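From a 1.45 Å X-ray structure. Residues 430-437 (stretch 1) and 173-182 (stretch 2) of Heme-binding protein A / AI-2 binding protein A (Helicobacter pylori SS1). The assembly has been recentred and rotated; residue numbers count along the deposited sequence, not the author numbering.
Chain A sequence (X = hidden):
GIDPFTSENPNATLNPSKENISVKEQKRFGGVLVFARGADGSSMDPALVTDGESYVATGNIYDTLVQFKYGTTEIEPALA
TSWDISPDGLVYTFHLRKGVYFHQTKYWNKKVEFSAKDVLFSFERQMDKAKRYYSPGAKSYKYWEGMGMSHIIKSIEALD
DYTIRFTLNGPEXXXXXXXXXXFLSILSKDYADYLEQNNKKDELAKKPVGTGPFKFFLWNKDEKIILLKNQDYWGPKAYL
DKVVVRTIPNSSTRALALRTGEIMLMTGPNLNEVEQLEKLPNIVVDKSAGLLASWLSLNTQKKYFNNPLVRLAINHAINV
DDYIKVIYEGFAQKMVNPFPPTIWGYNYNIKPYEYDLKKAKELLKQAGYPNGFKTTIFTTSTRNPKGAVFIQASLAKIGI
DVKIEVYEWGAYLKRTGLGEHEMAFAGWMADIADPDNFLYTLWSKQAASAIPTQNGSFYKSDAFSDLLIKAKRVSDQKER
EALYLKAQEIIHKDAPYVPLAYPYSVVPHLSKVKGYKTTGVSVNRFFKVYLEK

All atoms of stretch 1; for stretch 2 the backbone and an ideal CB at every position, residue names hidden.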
# COMPACT_ATOMS: atom_id res chain seq x y z
N ALA A 430 -2.24 5.33 -0.77
CA ALA A 430 -3.07 5.42 0.43
C ALA A 430 -3.83 4.14 0.68
O ALA A 430 -4.52 3.64 -0.20
CB ALA A 430 -4.04 6.57 0.34
N ASP A 431 -3.80 3.71 1.94
CA ASP A 431 -4.71 2.68 2.41
C ASP A 431 -6.05 3.23 2.86
O ASP A 431 -7.05 2.53 2.83
CB ASP A 431 -4.09 1.85 3.56
CG ASP A 431 -2.72 1.30 3.16
OD1 ASP A 431 -2.66 0.56 2.13
OD2 ASP A 431 -1.74 1.65 3.86
N ILE A 432 -6.03 4.45 3.42
CA ILE A 432 -7.16 5.20 3.99
C ILE A 432 -6.92 6.65 3.57
O ILE A 432 -5.78 7.04 3.39
CB ILE A 432 -7.24 4.98 5.51
CG1 ILE A 432 -6.11 5.66 6.25
CG2 ILE A 432 -7.43 3.50 5.80
CD1 ILE A 432 -6.26 5.62 7.76
N ALA A 433 -8.00 7.42 3.53
CA ALA A 433 -7.85 8.84 3.19
C ALA A 433 -7.62 9.66 4.46
O ALA A 433 -8.52 10.34 4.97
CB ALA A 433 -9.07 9.34 2.38
N ASP A 434 -6.39 9.62 5.00
CA ASP A 434 -6.11 10.22 6.30
C ASP A 434 -4.62 10.46 6.25
O ASP A 434 -3.81 9.55 6.01
CB ASP A 434 -6.48 9.28 7.44
CG ASP A 434 -6.45 9.99 8.79
OD1 ASP A 434 -5.36 10.39 9.18
OD2 ASP A 434 -7.55 10.07 9.41
N PRO A 435 -4.16 11.67 6.56
CA PRO A 435 -2.71 11.92 6.62
C PRO A 435 -1.91 10.98 7.49
O PRO A 435 -0.71 10.78 7.22
CB PRO A 435 -2.61 13.40 7.06
CG PRO A 435 -3.92 14.00 6.61
CD PRO A 435 -4.91 12.92 6.86
N ASP A 436 -2.53 10.46 8.52
CA ASP A 436 -1.80 9.54 9.40
C ASP A 436 -1.15 8.37 8.67
O ASP A 436 -0.03 7.94 8.99
CB ASP A 436 -2.73 9.01 10.49
CG ASP A 436 -2.02 8.13 11.52
OD1 ASP A 436 -2.07 6.91 11.30
OD2 ASP A 436 -1.54 8.64 12.51
N ASN A 437 -1.85 7.89 7.64
CA ASN A 437 -1.45 6.68 6.87
C ASN A 437 -0.16 6.96 6.08
O ASN A 437 0.46 5.97 5.62
CB ASN A 437 -2.62 6.25 5.99
CG ASN A 437 -2.30 5.05 5.09
OD1 ASN A 437 -2.27 5.21 3.85
ND2 ASN A 437 -2.08 3.88 5.64
N UNK A 173 -7.79 8.70 16.32
CA UNK A 173 -8.70 9.12 15.27
C UNK A 173 -8.72 8.16 14.08
O UNK A 173 -9.81 7.85 13.62
CB UNK A 173 -8.32 10.52 14.79
N UNK A 174 -7.57 7.68 13.61
CA UNK A 174 -7.59 6.72 12.48
C UNK A 174 -8.04 5.33 12.77
O UNK A 174 -8.13 4.53 11.85
CB UNK A 174 -6.19 6.62 11.88
N UNK A 175 -8.36 4.98 14.02
CA UNK A 175 -8.53 3.55 14.36
C UNK A 175 -9.62 2.88 13.55
O UNK A 175 -9.41 1.76 13.07
CB UNK A 175 -8.85 3.39 15.85
N UNK A 176 -10.80 3.48 13.40
CA UNK A 176 -11.86 2.83 12.67
C UNK A 176 -11.43 2.55 11.24
O UNK A 176 -11.62 1.41 10.76
CB UNK A 176 -13.13 3.69 12.69
N UNK A 177 -10.81 3.52 10.56
CA UNK A 177 -10.36 3.31 9.18
C UNK A 177 -9.23 2.28 9.11
O UNK A 177 -9.19 1.42 8.20
CB UNK A 177 -9.90 4.63 8.57
N UNK A 178 -8.41 2.22 10.14
CA UNK A 178 -7.33 1.25 10.23
C UNK A 178 -7.87 -0.18 10.13
O UNK A 178 -7.27 -1.13 9.56
CB UNK A 178 -6.56 1.44 11.54
N UNK A 179 -9.02 -0.39 10.78
CA UNK A 179 -9.64 -1.72 10.83
C UNK A 179 -10.10 -2.16 9.47
O UNK A 179 -10.47 -3.33 9.32
CB UNK A 179 -10.82 -1.73 11.80
N UNK A 180 -10.12 -1.32 8.43
CA UNK A 180 -10.38 -1.68 7.04
C UNK A 180 -9.13 -2.03 6.29
O UNK A 180 -9.27 -2.41 5.12
CB UNK A 180 -11.10 -0.54 6.32
N UNK A 181 -7.96 -1.94 6.89
CA UNK A 181 -6.69 -2.17 6.18
C UNK A 181 -6.40 -3.68 6.03
O UNK A 181 -6.70 -4.45 6.94
CB UNK A 181 -5.54 -1.49 6.92
N UNK A 182 -5.67 -4.00 4.96
CA UNK A 182 -5.40 -5.38 4.60
C UNK A 182 -4.71 -6.19 5.73
O UNK A 182 -5.02 -7.37 5.87
CB UNK A 182 -4.53 -5.40 3.34

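Position 173 begins the stretch with a CA-to-CB bond that runs sideways to stretch 1; its ideal CB lies 5.5 Å from Asp434 OD2, so stretch 1 imposes little and many residues would serve. The deposited residue is Ala173, which makes no contact.

At 174 the CB points toward stretch 1. The ideal CB sits 4.2 Å from Ile432 CD1 and 4.2 Å from Asp436 OD1. A compact apolar group would pack on the methyl, a small donor could address the acid, and a phi of -73° also admits proline. It is Pro174: its CB lies 4.4 Å from Ile432 CD1, and its CG packs 3.7 Å from Asp436 CG, a contact without a hydrogen bond.

Positions 175 and 176 are helical. The CB of 175 points away and that of 176 is out of reach, so stretch 1 does not discriminate; they are Phe175 and Leu176.

Position 177 is tightly constrained. Its CB points toward stretch 1, and the ideal CB is already 3.9 Å from Ile432 CD1, while its backbone O lies 3.6 Å from Ile432 CG2. A small residue such as alanine or serine fits most simply. Ala177 it is, its CB 3.8 Å from Ile432 CD1.

The CB of 178 points away, with no atom of stretch 1 within 5.5 Å of its ideal position, so only a side chain that bends back could reach across; a polar one could approach the acid of Asp436. Asn178, with chi1 at -69° (m), brings OD1 to 3.8 Å from Ile432 CD1. Water 1 donates to Asn178 OD1 (2.9 Å) and to Asp436 OD1 (2.8 Å), bridging two acceptors.

Position 179 is out of reach and holds Leu179. Position 180 lies within the type I turn from 178 to 181; its ideal CB would be 5.5 Å from Ile432 CG2, leaving room for small residues, and Gly180 occupies it.

At 181 the CB points toward stretch 1, 5.0 Å from Asp431 CB and 5.5 Å from Ile432 CG2. That gap suits a long, flexible apolar chain, or a basic one drawn to Asp431. Met181 extends with chi2 at 175° (t): its CG is 4.0 Å from Ile432 CG2, and its CE reaches 3.5 Å from Asp431 OD2 and 3.8 Å from Asn437 ND2, beside the bond from Asn437 ND2 to Asp431 OD2 (2.9 Å).

Position 182 points sideways, where a polar group could meet solvent. Asp182 OD1 accepts from water 2 at 2.7 Å.

Stretch 2 (173-182) APFLANLGMD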
# COMPACT_ATOMS: atom_id res chain seq x y z
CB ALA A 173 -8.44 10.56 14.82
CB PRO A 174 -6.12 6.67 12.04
CG PRO A 174 -5.47 7.83 12.68
CD PRO A 174 -6.19 8.10 13.94
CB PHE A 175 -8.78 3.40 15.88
CG PHE A 175 -8.68 1.97 16.40
CD1 PHE A 175 -7.48 1.29 16.40
CD2 PHE A 175 -9.85 1.27 16.72
CE1 PHE A 175 -7.45 -0.01 16.87
CE2 PHE A 175 -9.83 -0.04 17.16
CZ PHE A 175 -8.62 -0.68 17.20
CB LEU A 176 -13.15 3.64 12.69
CG LEU A 176 -14.36 2.98 12.06
CD1 LEU A 176 -14.84 1.77 12.81
CD2 LEU A 176 -15.46 4.02 11.91
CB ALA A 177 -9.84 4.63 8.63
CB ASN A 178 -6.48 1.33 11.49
CG ASN A 178 -5.63 2.56 11.55
OD1 ASN A 178 -5.37 3.24 10.56
ND2 ASN A 178 -5.20 2.80 12.77
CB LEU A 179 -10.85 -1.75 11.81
CG LEU A 179 -10.44 -1.38 13.23
CD1 LEU A 179 -11.74 -1.44 14.05
CD2 LEU A 179 -9.42 -2.33 13.74
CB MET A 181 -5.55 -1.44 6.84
CG MET A 181 -5.71 0.06 6.74
SD MET A 181 -4.49 1.03 7.62
CE MET A 181 -2.97 0.42 6.87
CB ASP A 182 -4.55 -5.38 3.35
CG ASP A 182 -5.25 -4.74 2.17
OD1 ASP A 182 -5.26 -3.50 2.15
OD2 ASP A 182 -5.80 -5.46 1.32
O HOH W 1 -3.36 5.05 9.59
O HOH W 2 -3.67 -1.74 3.45
O HOH W 3 -4.87 -0.42 0.71
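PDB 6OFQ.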